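Local coordinates for lipase, class 3 (Penicillium roqueforti FM164, PDB 6L7N), which probably hydrolyses the ester bonds of acylglycerols, as a fungal class 3 lipase of the alpha/beta-hydrolase fold, at residues Thr52-Ser66 against Ile69-Arg83. Residues are numbered along the deposited sequence; the frame is centred on the assembly and turned at random.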
# COMPACT_ATOMS: atom_id res chain seq x y z
N THR A 52 17.61 5.61 -4.95
CA THR A 52 17.54 7.04 -5.20
C THR A 52 16.20 7.42 -5.84
O THR A 52 15.57 6.62 -6.53
CB THR A 52 18.66 7.51 -6.12
OG1 THR A 52 18.53 6.88 -7.40
CG2 THR A 52 20.01 7.13 -5.54
N VAL A 53 15.79 8.67 -5.62
CA VAL A 53 14.50 9.13 -6.13
C VAL A 53 14.61 9.48 -7.61
O VAL A 53 15.42 10.33 -7.99
CB VAL A 53 14.00 10.34 -5.32
CG1 VAL A 53 12.77 10.94 -6.00
CG2 VAL A 53 13.68 9.92 -3.91
N PHE A 54 13.74 8.86 -8.44
CA PHE A 54 13.62 9.29 -9.83
C PHE A 54 12.65 10.43 -10.01
O PHE A 54 12.92 11.37 -10.77
CB PHE A 54 13.16 8.13 -10.69
CG PHE A 54 14.26 7.39 -11.27
CD1 PHE A 54 14.79 7.76 -12.46
CD2 PHE A 54 14.80 6.33 -10.64
CE1 PHE A 54 15.87 7.04 -13.02
CE2 PHE A 54 15.88 5.62 -11.20
CZ PHE A 54 16.41 6.00 -12.37
N TYR A 55 11.50 10.31 -9.36
CA TYR A 55 10.47 11.33 -9.45
C TYR A 55 9.77 11.36 -8.11
O TYR A 55 9.79 10.38 -7.38
CB TYR A 55 9.44 11.03 -10.56
CG TYR A 55 10.01 10.97 -11.96
CD1 TYR A 55 10.32 12.13 -12.66
CD2 TYR A 55 10.22 9.75 -12.59
CE1 TYR A 55 10.82 12.08 -13.94
CE2 TYR A 55 10.74 9.69 -13.87
CZ TYR A 55 11.03 10.86 -14.54
OH TYR A 55 11.54 10.82 -15.83
N ASP A 56 9.15 12.49 -7.80
CA ASP A 56 8.30 12.51 -6.61
C ASP A 56 7.18 13.51 -6.79
O ASP A 56 7.18 14.34 -7.71
CB ASP A 56 9.08 12.80 -5.33
CG ASP A 56 10.05 13.93 -5.48
OD1 ASP A 56 9.73 14.93 -6.17
OD2 ASP A 56 11.15 13.81 -4.88
N PHE A 57 6.21 13.42 -5.88
CA PHE A 57 5.03 14.26 -5.94
C PHE A 57 4.57 14.53 -4.51
O PHE A 57 4.51 13.61 -3.69
CB PHE A 57 3.93 13.62 -6.80
CG PHE A 57 3.71 12.14 -6.53
CD1 PHE A 57 4.53 11.18 -7.11
CD2 PHE A 57 2.66 11.72 -5.74
CE1 PHE A 57 4.32 9.83 -6.88
CE2 PHE A 57 2.43 10.38 -5.51
CZ PHE A 57 3.27 9.43 -6.08
N SER A 58 4.27 15.79 -4.21
CA SER A 58 4.09 16.23 -2.84
C SER A 58 2.62 16.46 -2.53
O SER A 58 1.83 16.77 -3.43
CB SER A 58 4.87 17.52 -2.57
OG SER A 58 4.68 17.98 -1.24
N ASN A 59 2.27 16.32 -1.26
CA ASN A 59 0.97 16.83 -0.86
C ASN A 59 1.04 18.35 -0.82
O ASN A 59 2.11 18.97 -0.82
CB ASN A 59 0.51 16.24 0.49
CG ASN A 59 1.48 16.51 1.66
OD1 ASN A 59 1.18 16.17 2.81
ND2 ASN A 59 2.62 17.12 1.37
N ALA A 60 -0.14 18.97 -0.84
CA ALA A 60 -0.21 20.41 -0.99
C ALA A 60 -1.62 20.88 -0.68
O ALA A 60 -2.36 20.19 0.02
CB ALA A 60 0.19 20.81 -2.42
N THR A 61 -1.97 22.07 -1.16
CA THR A 61 -3.32 22.58 -0.97
C THR A 61 -4.34 21.86 -1.84
O THR A 61 -5.54 21.97 -1.59
CB THR A 61 -3.36 24.08 -1.28
OG1 THR A 61 -3.01 24.29 -2.66
CG2 THR A 61 -2.37 24.84 -0.40
N ILE A 62 -3.90 21.13 -2.87
CA ILE A 62 -4.86 20.52 -3.80
C ILE A 62 -4.89 19.01 -3.70
O ILE A 62 -5.74 18.38 -4.35
CB ILE A 62 -4.60 20.97 -5.25
CG1 ILE A 62 -3.36 20.30 -5.83
CG2 ILE A 62 -4.45 22.49 -5.32
CD1 ILE A 62 -3.01 20.80 -7.22
N THR A 63 -4.05 18.40 -2.87
CA THR A 63 -4.05 16.94 -2.76
C THR A 63 -3.48 16.52 -1.41
O THR A 63 -2.56 17.16 -0.88
CB THR A 63 -3.25 16.28 -3.89
OG1 THR A 63 -3.35 14.86 -3.78
CG2 THR A 63 -1.77 16.71 -3.86
N ASP A 64 -4.02 15.42 -0.88
CA ASP A 64 -3.47 14.76 0.31
C ASP A 64 -2.58 13.57 -0.03
O ASP A 64 -2.10 12.90 0.89
CB ASP A 64 -4.61 14.28 1.23
CG ASP A 64 -5.13 15.38 2.15
OD1 ASP A 64 -4.81 16.56 1.92
OD2 ASP A 64 -5.86 15.05 3.11
N THR A 65 -2.37 13.28 -1.30
CA THR A 65 -1.54 12.15 -1.72
C THR A 65 -0.15 12.64 -2.08
O THR A 65 0.00 13.65 -2.77
CB THR A 65 -2.18 11.44 -2.92
OG1 THR A 65 -3.46 10.93 -2.53
CG2 THR A 65 -1.30 10.28 -3.40
N SER A 66 0.87 11.92 -1.59
CA SER A 66 2.26 12.20 -1.95
C SER A 66 2.97 10.88 -2.21
O SER A 66 2.42 9.80 -1.96
CB SER A 66 2.96 13.02 -0.86
OG SER A 66 2.85 12.39 0.41
N ILE A 69 8.71 7.77 -7.15
CA ILE A 69 9.25 6.67 -7.92
C ILE A 69 10.76 6.65 -7.68
O ILE A 69 11.44 7.65 -7.95
CB ILE A 69 8.94 6.81 -9.42
CG1 ILE A 69 7.44 7.03 -9.65
CG2 ILE A 69 9.49 5.61 -10.20
CD1 ILE A 69 7.07 7.25 -11.12
N ALA A 70 11.26 5.54 -7.16
CA ALA A 70 12.68 5.35 -6.88
C ALA A 70 13.18 4.10 -7.60
O ALA A 70 12.39 3.27 -8.04
CB ALA A 70 12.95 5.21 -5.38
N VAL A 71 14.50 3.98 -7.72
CA VAL A 71 15.11 2.81 -8.33
C VAL A 71 16.04 2.16 -7.33
O VAL A 71 16.87 2.84 -6.70
CB VAL A 71 15.85 3.15 -9.64
CG1 VAL A 71 16.80 2.01 -9.97
CG2 VAL A 71 14.85 3.32 -10.81
N ASP A 72 15.91 0.85 -7.19
CA ASP A 72 16.64 0.00 -6.25
C ASP A 72 17.48 -0.94 -7.11
O ASP A 72 16.96 -1.91 -7.66
CB ASP A 72 15.64 -0.73 -5.36
CG ASP A 72 16.28 -1.70 -4.41
OD1 ASP A 72 17.48 -2.07 -4.58
OD2 ASP A 72 15.57 -2.11 -3.48
N HIS A 73 18.77 -0.62 -7.24
CA HIS A 73 19.69 -1.44 -8.01
C HIS A 73 20.10 -2.71 -7.28
O HIS A 73 20.54 -3.67 -7.92
CB HIS A 73 20.94 -0.63 -8.38
CG HIS A 73 20.65 0.53 -9.28
ND1 HIS A 73 20.23 0.36 -10.58
CD2 HIS A 73 20.71 1.86 -9.06
CE1 HIS A 73 20.05 1.55 -11.13
NE2 HIS A 73 20.33 2.48 -10.23
N ALA A 74 19.99 -2.73 -5.95
CA ALA A 74 20.29 -3.95 -5.22
C ALA A 74 19.26 -5.03 -5.51
O ALA A 74 19.62 -6.19 -5.75
CB ALA A 74 20.37 -3.66 -3.72
N ASN A 75 17.98 -4.67 -5.53
CA ASN A 75 16.91 -5.64 -5.73
C ASN A 75 16.30 -5.56 -7.13
O ASN A 75 15.29 -6.22 -7.38
CB ASN A 75 15.83 -5.46 -4.65
CG ASN A 75 16.38 -5.67 -3.25
OD1 ASN A 75 16.70 -6.80 -2.86
ND2 ASN A 75 16.51 -4.59 -2.48
N GLU A 76 16.90 -4.79 -8.03
CA GLU A 76 16.47 -4.68 -9.42
C GLU A 76 14.98 -4.34 -9.51
O GLU A 76 14.17 -5.06 -10.10
CB GLU A 76 16.79 -5.97 -10.20
CG GLU A 76 18.29 -6.16 -10.48
CD GLU A 76 18.58 -7.02 -11.72
OE1 GLU A 76 17.94 -6.82 -12.77
OE2 GLU A 76 19.48 -7.88 -11.65
N ALA A 77 14.61 -3.23 -8.88
CA ALA A 77 13.20 -2.85 -8.86
C ALA A 77 13.04 -1.35 -9.02
O ALA A 77 13.81 -0.56 -8.46
CB ALA A 77 12.52 -3.30 -7.56
N VAL A 78 12.03 -0.96 -9.80
CA VAL A 78 11.46 0.38 -9.77
C VAL A 78 10.34 0.36 -8.76
O VAL A 78 9.52 -0.57 -8.76
CB VAL A 78 10.96 0.79 -11.17
CG1 VAL A 78 10.27 2.14 -11.12
CG2 VAL A 78 12.13 0.82 -12.15
N VAL A 79 10.31 1.35 -7.87
CA VAL A 79 9.41 1.37 -6.72
C VAL A 79 8.53 2.60 -6.82
O VAL A 79 9.03 3.73 -6.87
CB VAL A 79 10.17 1.35 -5.39
CG1 VAL A 79 9.21 1.43 -4.21
CG2 VAL A 79 11.07 0.11 -5.30
N LEU A 80 7.22 2.38 -6.83
CA LEU A 80 6.23 3.44 -6.83
C LEU A 80 5.57 3.40 -5.47
O LEU A 80 4.86 2.44 -5.16
CB LEU A 80 5.20 3.21 -7.94
CG LEU A 80 3.98 4.13 -7.98
CD1 LEU A 80 4.39 5.60 -7.94
CD2 LEU A 80 3.15 3.79 -9.23
N SER A 81 5.79 4.43 -4.66
CA SER A 81 5.33 4.45 -3.28
C SER A 81 4.33 5.58 -3.07
O SER A 81 4.59 6.72 -3.49
CB SER A 81 6.51 4.63 -2.32
OG SER A 81 6.05 4.89 -1.01
N PHE A 82 3.21 5.26 -2.41
CA PHE A 82 2.13 6.20 -2.13
C PHE A 82 1.93 6.39 -0.63
O PHE A 82 1.82 5.41 0.11
CB PHE A 82 0.80 5.73 -2.72
CG PHE A 82 0.75 5.72 -4.21
CD1 PHE A 82 0.48 6.88 -4.92
CD2 PHE A 82 0.94 4.55 -4.91
CE1 PHE A 82 0.42 6.86 -6.30
CE2 PHE A 82 0.88 4.52 -6.28
CZ PHE A 82 0.62 5.69 -6.98
N ARG A 83 1.83 7.65 -0.21
CA ARG A 83 1.32 8.03 1.10
C ARG A 83 0.01 8.78 0.88
O ARG A 83 -0.05 9.72 0.07
CB ARG A 83 2.33 8.92 1.85
CG ARG A 83 2.00 9.15 3.31
CD ARG A 83 2.18 10.63 3.73
NE ARG A 83 1.10 11.47 3.21
CZ ARG A 83 1.18 12.78 3.04
NH1 ARG A 83 0.14 13.45 2.56
NH2 ARG A 83 2.29 13.43 3.36
O HOH W 1 19.14 4.37 -7.37
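Arg-83 sends its guanidinium group into the loop that follows strand 52-57. NH1 and NH2 of Arg-83 both donate to Asn-59 OD1, Arg-83 NH1 at 2.9 Å. They come from one face of the amide, whose plane is turned 66° from the guanidinium. OD1 itself lies in the guanidinium plane. Arg-83 NH1 gives a second bond, 2.8 Å long, to the backbone Asp-64 O. Ser-66 OG lies over the guanidinium face, 3.1 Å from Arg-83 CZ, a contact and not a hydrogen bond. The arginine chain is bent at chi2 and chi3, which turns its end back toward the loop. A leucine in place of Arg-83 would probably leave Asn-59 OD1 and Asp-64 O without these donors and the loop less firmly tied. Tyr-23 and Tyr-28 also touch Arg-83. The backbones of Ser-66 and Arg-83 pair by two nearly straight bonds.

The packing is tight further along. Phe-57 CZ lies 3.8 Å from Phe-82 CE1, with the two ring planes at 56°. With OG1 of Thr-65 anti to the carbonyl carbon (chi1 -61°), CG2 lies anti to the backbone N and meets the edge of the Phe-82 ring.

Strand 52-57 bulges at Phe-54 and Tyr-55, which both face Ile-69. Ile-69 O accepts from both Phe-54 N and Tyr-55 N, the latter at 3.0 Å. Ile-69 N returns a bond to Tyr-55 O. The looser, wetter end is at Thr-52. Val-71 N donates to Thr-52 O at 3.1 Å. The return bond, Thr-52 N to Val-71 O, is weak at 3.4 Å. A water joins that oxygen to Thr-52 OG1.

Ser-66 and Arg-83 join neighbouring antiparallel strands, while the classic beta bulge shapes the hairpin of strands 52-57 and 66-72, at the antiparallel margin of the mixed central sheet of an alpha/beta-hydrolase.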